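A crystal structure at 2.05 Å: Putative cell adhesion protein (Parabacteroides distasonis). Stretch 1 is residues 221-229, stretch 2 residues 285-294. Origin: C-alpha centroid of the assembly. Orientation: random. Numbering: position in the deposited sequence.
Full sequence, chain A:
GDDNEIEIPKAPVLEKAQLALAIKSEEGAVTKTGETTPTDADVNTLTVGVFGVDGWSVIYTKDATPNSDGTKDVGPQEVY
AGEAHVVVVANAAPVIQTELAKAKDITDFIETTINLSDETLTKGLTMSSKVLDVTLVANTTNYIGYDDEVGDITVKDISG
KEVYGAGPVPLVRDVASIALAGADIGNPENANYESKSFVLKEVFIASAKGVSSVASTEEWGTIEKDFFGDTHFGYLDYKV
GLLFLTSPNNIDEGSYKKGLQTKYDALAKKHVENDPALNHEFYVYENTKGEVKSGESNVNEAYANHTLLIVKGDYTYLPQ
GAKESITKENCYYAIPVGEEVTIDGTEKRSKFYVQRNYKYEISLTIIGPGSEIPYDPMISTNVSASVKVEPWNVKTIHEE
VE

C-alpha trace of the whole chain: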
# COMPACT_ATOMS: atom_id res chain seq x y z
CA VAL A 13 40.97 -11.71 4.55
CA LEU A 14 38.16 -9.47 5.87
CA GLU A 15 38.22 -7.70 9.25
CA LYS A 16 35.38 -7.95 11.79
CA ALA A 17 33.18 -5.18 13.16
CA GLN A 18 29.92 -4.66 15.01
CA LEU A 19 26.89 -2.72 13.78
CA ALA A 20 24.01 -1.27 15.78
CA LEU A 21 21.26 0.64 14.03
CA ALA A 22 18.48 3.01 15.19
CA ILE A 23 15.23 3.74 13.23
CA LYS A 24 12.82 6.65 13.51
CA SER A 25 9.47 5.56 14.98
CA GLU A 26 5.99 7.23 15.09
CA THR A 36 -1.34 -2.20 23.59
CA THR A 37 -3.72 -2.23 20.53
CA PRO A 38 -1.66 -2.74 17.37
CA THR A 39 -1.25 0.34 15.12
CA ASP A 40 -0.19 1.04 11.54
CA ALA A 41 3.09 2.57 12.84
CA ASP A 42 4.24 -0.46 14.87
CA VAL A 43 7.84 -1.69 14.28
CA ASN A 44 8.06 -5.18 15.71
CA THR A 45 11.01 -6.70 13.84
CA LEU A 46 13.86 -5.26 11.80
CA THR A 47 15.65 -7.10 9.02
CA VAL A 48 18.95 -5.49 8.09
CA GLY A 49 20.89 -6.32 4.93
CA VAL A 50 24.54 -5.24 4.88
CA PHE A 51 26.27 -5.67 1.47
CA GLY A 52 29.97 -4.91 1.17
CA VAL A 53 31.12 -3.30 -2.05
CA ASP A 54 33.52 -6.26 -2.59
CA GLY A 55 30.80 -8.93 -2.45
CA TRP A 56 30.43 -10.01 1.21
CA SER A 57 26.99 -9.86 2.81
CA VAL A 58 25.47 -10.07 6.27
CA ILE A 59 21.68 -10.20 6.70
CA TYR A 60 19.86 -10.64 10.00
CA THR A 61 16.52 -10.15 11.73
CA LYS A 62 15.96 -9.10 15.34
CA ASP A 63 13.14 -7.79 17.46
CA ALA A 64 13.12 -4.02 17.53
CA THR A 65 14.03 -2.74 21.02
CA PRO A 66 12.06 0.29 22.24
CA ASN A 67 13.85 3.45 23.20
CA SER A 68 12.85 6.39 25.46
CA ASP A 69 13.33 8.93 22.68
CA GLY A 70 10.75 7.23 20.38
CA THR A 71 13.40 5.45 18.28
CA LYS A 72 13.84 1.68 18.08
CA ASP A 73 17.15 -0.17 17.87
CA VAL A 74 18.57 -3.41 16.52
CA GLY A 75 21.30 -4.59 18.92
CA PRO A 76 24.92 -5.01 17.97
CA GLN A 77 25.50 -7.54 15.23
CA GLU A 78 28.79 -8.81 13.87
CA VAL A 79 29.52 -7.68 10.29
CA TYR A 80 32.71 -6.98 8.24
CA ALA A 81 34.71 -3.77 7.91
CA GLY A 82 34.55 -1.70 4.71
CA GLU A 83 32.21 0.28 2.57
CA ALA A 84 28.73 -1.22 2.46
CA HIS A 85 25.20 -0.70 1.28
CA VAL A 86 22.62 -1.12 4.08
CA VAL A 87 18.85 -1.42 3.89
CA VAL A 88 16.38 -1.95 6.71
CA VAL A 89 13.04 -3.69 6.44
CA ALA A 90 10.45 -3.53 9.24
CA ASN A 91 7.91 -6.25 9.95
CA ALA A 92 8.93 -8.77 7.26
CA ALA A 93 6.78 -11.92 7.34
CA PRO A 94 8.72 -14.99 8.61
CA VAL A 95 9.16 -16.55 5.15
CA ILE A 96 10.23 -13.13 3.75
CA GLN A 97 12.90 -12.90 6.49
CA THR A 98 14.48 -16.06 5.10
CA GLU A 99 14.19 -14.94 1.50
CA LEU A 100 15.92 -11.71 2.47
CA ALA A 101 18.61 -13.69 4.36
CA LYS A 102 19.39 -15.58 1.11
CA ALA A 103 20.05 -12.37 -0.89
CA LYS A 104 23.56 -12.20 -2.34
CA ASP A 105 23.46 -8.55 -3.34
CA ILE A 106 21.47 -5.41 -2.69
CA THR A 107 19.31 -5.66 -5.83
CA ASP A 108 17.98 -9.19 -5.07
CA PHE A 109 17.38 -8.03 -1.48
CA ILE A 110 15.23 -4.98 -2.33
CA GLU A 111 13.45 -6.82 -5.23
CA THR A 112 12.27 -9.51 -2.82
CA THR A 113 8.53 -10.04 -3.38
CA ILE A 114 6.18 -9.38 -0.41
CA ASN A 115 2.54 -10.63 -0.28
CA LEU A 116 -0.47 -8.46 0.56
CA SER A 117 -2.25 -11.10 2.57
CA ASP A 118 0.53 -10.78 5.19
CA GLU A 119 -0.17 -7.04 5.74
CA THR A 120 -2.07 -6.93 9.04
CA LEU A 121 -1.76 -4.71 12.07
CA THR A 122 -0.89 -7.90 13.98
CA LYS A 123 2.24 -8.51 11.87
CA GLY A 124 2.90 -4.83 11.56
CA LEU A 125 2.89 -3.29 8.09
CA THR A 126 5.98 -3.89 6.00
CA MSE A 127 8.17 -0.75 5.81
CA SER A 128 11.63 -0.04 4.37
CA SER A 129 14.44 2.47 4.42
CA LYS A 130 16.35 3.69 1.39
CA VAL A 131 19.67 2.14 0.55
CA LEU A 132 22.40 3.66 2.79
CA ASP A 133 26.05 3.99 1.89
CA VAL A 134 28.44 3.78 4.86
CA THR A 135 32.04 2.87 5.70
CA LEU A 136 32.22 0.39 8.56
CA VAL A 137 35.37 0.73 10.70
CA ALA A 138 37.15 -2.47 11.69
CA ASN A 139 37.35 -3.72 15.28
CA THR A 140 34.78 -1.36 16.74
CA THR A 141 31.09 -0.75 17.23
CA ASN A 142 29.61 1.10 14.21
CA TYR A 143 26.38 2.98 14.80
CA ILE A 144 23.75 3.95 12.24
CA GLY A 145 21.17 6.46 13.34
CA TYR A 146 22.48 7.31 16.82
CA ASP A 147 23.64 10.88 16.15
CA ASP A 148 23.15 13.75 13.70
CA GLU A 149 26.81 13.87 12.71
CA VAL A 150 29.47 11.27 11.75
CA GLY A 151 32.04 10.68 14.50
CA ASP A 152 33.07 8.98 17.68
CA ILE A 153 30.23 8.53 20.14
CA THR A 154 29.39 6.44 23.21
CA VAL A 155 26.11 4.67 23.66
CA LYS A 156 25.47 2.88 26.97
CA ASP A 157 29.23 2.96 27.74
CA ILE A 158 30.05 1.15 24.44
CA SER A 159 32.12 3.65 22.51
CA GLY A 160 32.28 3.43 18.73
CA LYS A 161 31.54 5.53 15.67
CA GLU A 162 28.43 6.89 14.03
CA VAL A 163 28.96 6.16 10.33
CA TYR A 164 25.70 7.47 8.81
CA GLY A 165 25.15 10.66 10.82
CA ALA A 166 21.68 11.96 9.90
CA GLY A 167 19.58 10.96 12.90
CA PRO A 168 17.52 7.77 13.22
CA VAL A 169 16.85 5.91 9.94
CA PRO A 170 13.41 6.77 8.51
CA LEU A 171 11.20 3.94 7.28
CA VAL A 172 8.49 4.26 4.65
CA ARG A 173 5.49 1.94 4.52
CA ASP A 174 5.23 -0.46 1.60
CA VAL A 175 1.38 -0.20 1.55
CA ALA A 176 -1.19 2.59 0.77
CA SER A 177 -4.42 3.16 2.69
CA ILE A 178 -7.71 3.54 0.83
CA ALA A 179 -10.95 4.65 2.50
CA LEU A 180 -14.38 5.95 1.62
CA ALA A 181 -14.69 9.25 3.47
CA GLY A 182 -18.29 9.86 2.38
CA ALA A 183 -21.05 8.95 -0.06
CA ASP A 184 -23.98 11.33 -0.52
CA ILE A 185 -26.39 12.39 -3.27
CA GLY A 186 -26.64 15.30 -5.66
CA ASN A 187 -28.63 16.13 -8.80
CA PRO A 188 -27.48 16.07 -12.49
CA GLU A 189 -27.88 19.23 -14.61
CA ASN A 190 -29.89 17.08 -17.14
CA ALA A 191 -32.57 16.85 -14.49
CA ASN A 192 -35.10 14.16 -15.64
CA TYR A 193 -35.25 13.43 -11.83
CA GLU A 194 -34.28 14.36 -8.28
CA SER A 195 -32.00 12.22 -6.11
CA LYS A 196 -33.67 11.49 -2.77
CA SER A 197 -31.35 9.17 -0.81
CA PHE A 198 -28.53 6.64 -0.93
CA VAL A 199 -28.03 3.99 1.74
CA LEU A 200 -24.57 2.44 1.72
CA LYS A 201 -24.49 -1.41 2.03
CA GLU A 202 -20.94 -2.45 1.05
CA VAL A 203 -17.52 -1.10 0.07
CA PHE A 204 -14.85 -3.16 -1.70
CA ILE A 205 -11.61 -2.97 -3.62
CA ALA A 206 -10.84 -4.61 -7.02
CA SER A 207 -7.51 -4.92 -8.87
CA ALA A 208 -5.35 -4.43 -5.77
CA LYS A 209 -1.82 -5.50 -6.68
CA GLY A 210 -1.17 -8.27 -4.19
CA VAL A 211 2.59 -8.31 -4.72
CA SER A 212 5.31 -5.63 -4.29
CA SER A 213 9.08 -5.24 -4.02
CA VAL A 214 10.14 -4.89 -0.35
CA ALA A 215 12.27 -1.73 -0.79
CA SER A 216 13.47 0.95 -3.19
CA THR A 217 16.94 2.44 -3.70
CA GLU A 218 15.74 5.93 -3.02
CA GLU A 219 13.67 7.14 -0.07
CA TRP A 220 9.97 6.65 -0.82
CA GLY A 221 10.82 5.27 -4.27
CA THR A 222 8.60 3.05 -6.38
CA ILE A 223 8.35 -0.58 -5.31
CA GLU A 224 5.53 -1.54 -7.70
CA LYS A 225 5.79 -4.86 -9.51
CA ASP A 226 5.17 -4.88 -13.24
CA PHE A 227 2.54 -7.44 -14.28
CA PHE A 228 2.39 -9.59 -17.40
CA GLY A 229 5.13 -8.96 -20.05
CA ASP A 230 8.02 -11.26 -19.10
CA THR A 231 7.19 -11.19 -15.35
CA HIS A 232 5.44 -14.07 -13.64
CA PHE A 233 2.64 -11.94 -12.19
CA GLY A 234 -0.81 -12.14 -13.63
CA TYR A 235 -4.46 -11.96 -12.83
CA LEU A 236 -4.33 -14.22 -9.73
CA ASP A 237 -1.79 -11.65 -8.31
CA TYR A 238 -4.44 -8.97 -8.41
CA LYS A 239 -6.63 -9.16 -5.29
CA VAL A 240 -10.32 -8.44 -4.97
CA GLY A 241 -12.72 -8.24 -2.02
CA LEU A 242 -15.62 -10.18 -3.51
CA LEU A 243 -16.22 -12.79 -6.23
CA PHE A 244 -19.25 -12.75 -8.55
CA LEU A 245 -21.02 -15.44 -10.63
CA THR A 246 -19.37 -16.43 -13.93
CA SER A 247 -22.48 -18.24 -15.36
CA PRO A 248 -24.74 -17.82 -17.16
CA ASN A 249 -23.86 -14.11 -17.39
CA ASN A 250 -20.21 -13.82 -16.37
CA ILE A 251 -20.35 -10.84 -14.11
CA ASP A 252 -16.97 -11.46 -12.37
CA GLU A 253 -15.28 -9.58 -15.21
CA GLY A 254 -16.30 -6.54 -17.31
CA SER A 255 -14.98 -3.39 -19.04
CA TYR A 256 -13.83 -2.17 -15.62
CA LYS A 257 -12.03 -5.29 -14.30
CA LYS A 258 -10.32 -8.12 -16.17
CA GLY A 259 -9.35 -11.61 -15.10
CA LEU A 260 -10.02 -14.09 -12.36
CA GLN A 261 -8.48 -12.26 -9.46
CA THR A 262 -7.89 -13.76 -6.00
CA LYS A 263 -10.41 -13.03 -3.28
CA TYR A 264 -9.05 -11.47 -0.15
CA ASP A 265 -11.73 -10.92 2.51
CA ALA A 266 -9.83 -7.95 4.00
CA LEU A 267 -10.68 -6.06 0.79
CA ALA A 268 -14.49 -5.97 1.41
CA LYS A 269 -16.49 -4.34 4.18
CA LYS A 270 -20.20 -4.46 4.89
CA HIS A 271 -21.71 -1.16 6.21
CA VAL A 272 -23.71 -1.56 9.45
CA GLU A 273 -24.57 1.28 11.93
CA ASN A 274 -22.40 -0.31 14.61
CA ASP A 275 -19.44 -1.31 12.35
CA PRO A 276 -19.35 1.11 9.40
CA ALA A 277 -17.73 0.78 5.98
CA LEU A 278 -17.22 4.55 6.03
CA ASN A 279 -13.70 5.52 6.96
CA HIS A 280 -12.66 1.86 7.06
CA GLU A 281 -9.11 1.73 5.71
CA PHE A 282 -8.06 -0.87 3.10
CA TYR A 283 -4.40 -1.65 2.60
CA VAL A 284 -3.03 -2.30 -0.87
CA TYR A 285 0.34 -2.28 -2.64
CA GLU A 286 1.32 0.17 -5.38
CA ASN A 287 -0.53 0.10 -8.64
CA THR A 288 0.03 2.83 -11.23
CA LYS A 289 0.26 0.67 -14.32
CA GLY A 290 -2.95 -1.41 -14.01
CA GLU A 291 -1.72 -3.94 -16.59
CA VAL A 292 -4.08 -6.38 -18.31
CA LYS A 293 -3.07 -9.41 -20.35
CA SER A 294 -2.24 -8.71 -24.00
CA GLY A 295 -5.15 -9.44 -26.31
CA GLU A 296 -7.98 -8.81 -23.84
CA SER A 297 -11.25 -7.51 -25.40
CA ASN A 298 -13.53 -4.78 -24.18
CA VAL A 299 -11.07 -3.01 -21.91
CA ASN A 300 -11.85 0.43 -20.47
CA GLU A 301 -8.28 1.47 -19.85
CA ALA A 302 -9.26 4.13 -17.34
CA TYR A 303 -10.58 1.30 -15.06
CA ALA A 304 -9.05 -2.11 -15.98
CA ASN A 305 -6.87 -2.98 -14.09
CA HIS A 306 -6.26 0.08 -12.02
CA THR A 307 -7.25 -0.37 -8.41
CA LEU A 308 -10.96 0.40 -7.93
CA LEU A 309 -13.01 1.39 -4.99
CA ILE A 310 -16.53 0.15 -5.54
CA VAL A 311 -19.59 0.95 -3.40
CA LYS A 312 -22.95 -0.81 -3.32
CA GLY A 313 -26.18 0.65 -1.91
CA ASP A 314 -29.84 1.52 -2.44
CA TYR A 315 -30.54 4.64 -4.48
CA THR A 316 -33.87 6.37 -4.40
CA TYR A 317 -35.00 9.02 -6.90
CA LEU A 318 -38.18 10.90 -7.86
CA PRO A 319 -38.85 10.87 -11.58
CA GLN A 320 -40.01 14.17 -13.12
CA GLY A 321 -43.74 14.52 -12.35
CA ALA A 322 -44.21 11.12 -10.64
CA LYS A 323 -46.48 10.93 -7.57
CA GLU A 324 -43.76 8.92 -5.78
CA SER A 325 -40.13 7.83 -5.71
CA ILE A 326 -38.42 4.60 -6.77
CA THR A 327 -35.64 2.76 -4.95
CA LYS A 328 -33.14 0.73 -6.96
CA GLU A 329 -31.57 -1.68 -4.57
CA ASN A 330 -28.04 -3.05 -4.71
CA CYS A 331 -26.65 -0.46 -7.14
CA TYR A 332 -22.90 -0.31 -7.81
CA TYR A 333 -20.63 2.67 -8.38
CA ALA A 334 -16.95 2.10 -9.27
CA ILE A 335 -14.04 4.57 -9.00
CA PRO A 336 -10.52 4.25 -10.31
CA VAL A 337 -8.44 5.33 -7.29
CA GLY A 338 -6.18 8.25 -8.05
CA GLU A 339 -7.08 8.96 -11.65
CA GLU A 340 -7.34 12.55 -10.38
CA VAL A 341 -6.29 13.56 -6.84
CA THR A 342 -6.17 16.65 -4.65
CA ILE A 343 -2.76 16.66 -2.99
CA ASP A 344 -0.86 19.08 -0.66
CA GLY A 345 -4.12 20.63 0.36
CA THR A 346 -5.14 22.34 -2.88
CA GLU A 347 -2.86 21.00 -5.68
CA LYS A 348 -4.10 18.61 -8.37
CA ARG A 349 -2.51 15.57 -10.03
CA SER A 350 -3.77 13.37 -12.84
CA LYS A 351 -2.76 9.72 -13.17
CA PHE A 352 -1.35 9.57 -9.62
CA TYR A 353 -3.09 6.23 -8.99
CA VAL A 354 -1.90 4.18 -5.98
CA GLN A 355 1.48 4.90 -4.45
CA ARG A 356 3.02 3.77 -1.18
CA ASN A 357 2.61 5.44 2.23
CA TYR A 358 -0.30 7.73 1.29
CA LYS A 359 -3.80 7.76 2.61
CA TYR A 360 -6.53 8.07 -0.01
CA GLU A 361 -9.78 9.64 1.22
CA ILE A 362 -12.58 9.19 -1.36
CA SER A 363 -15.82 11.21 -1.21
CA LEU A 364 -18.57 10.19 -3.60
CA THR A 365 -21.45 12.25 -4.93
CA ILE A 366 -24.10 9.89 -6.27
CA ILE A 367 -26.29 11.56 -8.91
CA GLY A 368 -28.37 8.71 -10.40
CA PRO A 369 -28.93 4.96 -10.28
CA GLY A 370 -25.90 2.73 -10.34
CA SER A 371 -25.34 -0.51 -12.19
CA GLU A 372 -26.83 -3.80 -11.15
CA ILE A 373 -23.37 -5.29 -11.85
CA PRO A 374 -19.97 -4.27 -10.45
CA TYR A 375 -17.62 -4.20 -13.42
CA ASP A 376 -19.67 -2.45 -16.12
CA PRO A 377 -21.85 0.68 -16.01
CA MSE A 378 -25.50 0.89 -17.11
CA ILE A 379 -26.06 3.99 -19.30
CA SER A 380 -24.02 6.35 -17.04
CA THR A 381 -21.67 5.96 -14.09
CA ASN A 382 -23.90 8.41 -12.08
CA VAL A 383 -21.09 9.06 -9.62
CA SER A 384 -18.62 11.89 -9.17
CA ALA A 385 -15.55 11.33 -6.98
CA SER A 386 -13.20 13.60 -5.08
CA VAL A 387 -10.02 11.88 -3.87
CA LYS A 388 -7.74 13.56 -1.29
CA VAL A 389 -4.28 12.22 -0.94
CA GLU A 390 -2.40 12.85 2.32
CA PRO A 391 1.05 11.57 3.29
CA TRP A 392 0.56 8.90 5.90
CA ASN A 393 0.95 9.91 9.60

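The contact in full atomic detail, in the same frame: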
# COMPACT_ATOMS: atom_id res chain seq x y z
N GLY A 221 10.80 5.58 -2.86
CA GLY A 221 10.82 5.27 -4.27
C GLY A 221 9.83 4.17 -4.62
O GLY A 221 9.32 3.45 -3.75
N THR A 222 9.55 4.04 -5.90
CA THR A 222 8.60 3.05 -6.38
C THR A 222 9.08 1.64 -6.08
O THR A 222 10.28 1.33 -6.18
CB THR A 222 8.27 3.26 -7.89
OG1 THR A 222 7.28 2.31 -8.28
CG2 THR A 222 9.49 3.07 -8.77
N ILE A 223 8.13 0.81 -5.64
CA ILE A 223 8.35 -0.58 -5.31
C ILE A 223 7.31 -1.46 -6.03
O ILE A 223 7.17 -2.65 -5.74
CB ILE A 223 8.25 -0.84 -3.77
CG1 ILE A 223 6.96 -0.26 -3.22
CG2 ILE A 223 9.53 -0.30 -3.06
CD1 ILE A 223 6.69 -0.51 -1.70
N GLU A 224 6.55 -0.85 -6.92
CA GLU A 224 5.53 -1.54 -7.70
C GLU A 224 6.12 -2.64 -8.54
O GLU A 224 7.18 -2.46 -9.17
CB GLU A 224 4.84 -0.54 -8.66
CG GLU A 224 3.68 -1.17 -9.51
CD GLU A 224 2.95 -0.14 -10.37
OE1 GLU A 224 3.39 1.02 -10.40
OE2 GLU A 224 1.92 -0.48 -10.99
N LYS A 225 5.42 -3.76 -8.60
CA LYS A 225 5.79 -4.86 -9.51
C LYS A 225 5.04 -4.71 -10.83
O LYS A 225 3.82 -4.54 -10.84
CB LYS A 225 5.40 -6.20 -8.92
CG LYS A 225 6.24 -6.71 -7.75
CD LYS A 225 7.74 -6.72 -8.05
CE LYS A 225 8.48 -7.66 -7.08
NZ LYS A 225 9.96 -7.58 -7.18
N ASP A 226 5.79 -4.77 -11.93
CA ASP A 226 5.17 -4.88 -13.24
C ASP A 226 4.45 -6.20 -13.33
O ASP A 226 4.90 -7.20 -12.77
CB ASP A 226 6.22 -4.84 -14.34
CG ASP A 226 6.84 -3.51 -14.52
OD1 ASP A 226 6.39 -2.52 -13.93
OD2 ASP A 226 7.78 -3.44 -15.29
N PHE A 227 3.33 -6.21 -14.04
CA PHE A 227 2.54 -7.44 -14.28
C PHE A 227 2.59 -7.81 -15.74
O PHE A 227 2.86 -6.97 -16.60
CB PHE A 227 1.08 -7.23 -13.84
CG PHE A 227 0.81 -7.49 -12.38
CD1 PHE A 227 1.72 -7.12 -11.36
CD2 PHE A 227 -0.42 -8.02 -12.00
CE1 PHE A 227 1.40 -7.29 -10.01
CE2 PHE A 227 -0.76 -8.20 -10.64
CZ PHE A 227 0.13 -7.85 -9.65
N PHE A 228 2.33 -9.08 -16.04
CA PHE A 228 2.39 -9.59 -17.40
C PHE A 228 3.78 -9.36 -18.05
O PHE A 228 4.79 -9.47 -17.35
CB PHE A 228 1.21 -9.04 -18.21
CG PHE A 228 -0.12 -9.46 -17.65
CD1 PHE A 228 -0.52 -10.79 -17.73
CD2 PHE A 228 -0.91 -8.57 -16.96
CE1 PHE A 228 -1.71 -11.21 -17.15
CE2 PHE A 228 -2.12 -8.99 -16.41
CZ PHE A 228 -2.52 -10.29 -16.50
N GLY A 229 3.84 -9.06 -19.35
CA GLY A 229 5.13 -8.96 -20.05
C GLY A 229 5.93 -10.22 -19.82
O GLY A 229 5.38 -11.31 -19.93
N TYR A 285 -1.00 -2.65 -2.15
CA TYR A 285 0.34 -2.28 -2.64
C TYR A 285 0.19 -1.28 -3.80
O TYR A 285 -0.93 -0.99 -4.29
CB TYR A 285 1.16 -3.52 -3.07
CG TYR A 285 1.60 -4.48 -1.96
CD1 TYR A 285 2.05 -4.02 -0.73
CD2 TYR A 285 1.63 -5.86 -2.18
CE1 TYR A 285 2.47 -4.87 0.25
CE2 TYR A 285 2.08 -6.74 -1.17
CZ TYR A 285 2.48 -6.24 0.02
OH TYR A 285 2.88 -7.05 1.06
N GLU A 286 1.33 -0.79 -4.27
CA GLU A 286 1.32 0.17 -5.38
C GLU A 286 0.73 -0.45 -6.62
O GLU A 286 0.94 -1.63 -6.93
CB GLU A 286 2.72 0.69 -5.71
CG GLU A 286 3.39 1.45 -4.57
CD GLU A 286 4.58 2.30 -5.02
OE1 GLU A 286 5.38 1.81 -5.84
OE2 GLU A 286 4.74 3.43 -4.47
N ASN A 287 -0.04 0.37 -7.31
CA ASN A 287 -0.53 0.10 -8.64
C ASN A 287 -0.74 1.42 -9.40
O ASN A 287 -1.65 2.21 -9.07
CB ASN A 287 -1.83 -0.68 -8.58
CG ASN A 287 -2.32 -1.07 -9.97
OD1 ASN A 287 -1.66 -0.79 -10.95
ND2 ASN A 287 -3.51 -1.68 -10.05
N THR A 288 0.14 1.69 -10.33
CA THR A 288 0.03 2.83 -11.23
C THR A 288 -0.12 2.37 -12.64
O THR A 288 -0.64 3.09 -13.47
CB THR A 288 1.26 3.77 -11.15
OG1 THR A 288 2.42 3.12 -11.67
CG2 THR A 288 1.50 4.17 -9.68
N LYS A 289 0.32 1.15 -12.93
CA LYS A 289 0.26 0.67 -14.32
C LYS A 289 -1.03 -0.06 -14.69
O LYS A 289 -1.44 -0.01 -15.83
CB LYS A 289 1.49 -0.16 -14.67
CG LYS A 289 2.75 0.73 -14.68
CD LYS A 289 4.01 -0.07 -14.77
CE LYS A 289 5.28 0.80 -14.65
NZ LYS A 289 6.46 0.01 -15.18
N GLY A 290 -1.67 -0.74 -13.74
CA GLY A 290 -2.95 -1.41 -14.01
C GLY A 290 -2.93 -2.34 -15.22
O GLY A 290 -3.85 -2.35 -16.00
N GLU A 291 -1.86 -3.11 -15.38
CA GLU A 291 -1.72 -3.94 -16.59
C GLU A 291 -2.80 -5.00 -16.72
O GLU A 291 -3.23 -5.61 -15.73
CB GLU A 291 -0.35 -4.61 -16.70
CG GLU A 291 0.82 -3.68 -16.66
CD GLU A 291 1.38 -3.56 -15.23
OE1 GLU A 291 0.59 -3.46 -14.28
OE2 GLU A 291 2.61 -3.65 -15.07
N VAL A 292 -3.26 -5.21 -17.96
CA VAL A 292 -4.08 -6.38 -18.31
C VAL A 292 -3.30 -7.26 -19.28
O VAL A 292 -2.27 -6.86 -19.85
CB VAL A 292 -5.46 -5.98 -18.86
CG1 VAL A 292 -6.26 -5.18 -17.79
CG2 VAL A 292 -5.31 -5.23 -20.24
N LYS A 293 -3.76 -8.47 -19.46
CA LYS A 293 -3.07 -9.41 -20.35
C LYS A 293 -3.17 -8.92 -21.78
O LYS A 293 -4.17 -8.33 -22.14
CB LYS A 293 -3.76 -10.75 -20.24
CG LYS A 293 -3.18 -11.85 -21.07
CD LYS A 293 -4.18 -13.01 -21.16
CE LYS A 293 -3.88 -14.07 -20.14
NZ LYS A 293 -2.84 -15.00 -20.66
N SER A 294 -2.16 -9.15 -22.61
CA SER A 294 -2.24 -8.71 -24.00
C SER A 294 -3.37 -9.48 -24.70
O SER A 294 -3.61 -10.66 -24.43
CB SER A 294 -0.92 -8.96 -24.72
OG SER A 294 -0.76 -10.36 -24.83
O HOH W 1 3.08 -3.57 -6.75

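The two stretches are irregular in backbone geometry, yet they run nearly in the same direction, 17° apart end to end, and bury 614 Å² between them. No backbone-to-backbone hydrogen bond links them. Instead, glutamate carboxylates from each side bond to backbone NH groups of the other.

Glu-286 makes the first such contact. Its CA-to-CB bond points toward stretch 1, and chi1 of -62° (m) with chi2 of -163° (t) brings OE1 to the backbone of Ile-223, whose N donates to Glu-286 OE1 at 2.9 Å with an angle of 164°. Glu-224 N also reaches Glu-286 OE1, at 3.1 Å, but the 121° angle makes this bond weak. Thr-222 OG1 lies 3.1 Å from the same OE1. Glu-286 OE2 is satisfied elsewhere in the structure, as suits a buried carboxylate.

Glu-224 returns the arrangement and has the largest area covered by the opposing stretch, 115 Å². Its CA-to-CB bond points sideways, but chi1 of -178° and chi2 of 176°, both t, extend the chain so that its carboxylate comes nearer to stretch 2. Thr-288 N donates to Glu-224 OE2 at 2.9 Å (157°), and Lys-289 N donates to the same OE2 at 3.0 Å (165°). The other oxygen, Glu-224 OE1, accepts from Thr-288 OG1 at 2.6 Å; the p rotamer of Thr-288 (chi1 68°) places its hydroxyl there. The local turn is braced within stretch 2 by Gly-290 N donating to Asn-287 OD1 at 2.8 Å, while Gly-290 adopts a positive phi of 53°, which favours glycine.

Further along, Lys-289 (m, then t throughout) extends its amine to Asp-226, forming a salt bridge of 2.8 Å between Lys-289 NZ and Asp-226 OD1. Glu-291 bends at chi2, 95° and off the usual wells, and its OE2 accepts from Phe-227 N at 2.9 Å and 172°. This leaves Asp-226 OD1 and Glu-291 OE2 4.1 Å apart, a proximity of like charges beside the lysine bridge.

The final contact packs the Phe-228 ring against the backbone of Glu-291 to Lys-293 and against Lys-293 CB. The CA-to-CB bond of Phe-228 points toward stretch 2, and chi1 of -61° (m) lays the ring along the backbone there, with 84 Å² of the residue covered. Lys-293 N lies over one face, 3.5 Å from Phe-228 CE2. Lys-293 CB sits 4.1 Å from the centroid of the Phe-228 ring, 25° off its normal, a CH-pi contact over the face. At the ring edge, Phe-228 CE2 lies 3.6 Å from Glu-291 O.

One water joins the backbones: the O of water 1 accepts from Lys-225 N at 3.0 Å and donates to Glu-286 O at 2.9 Å.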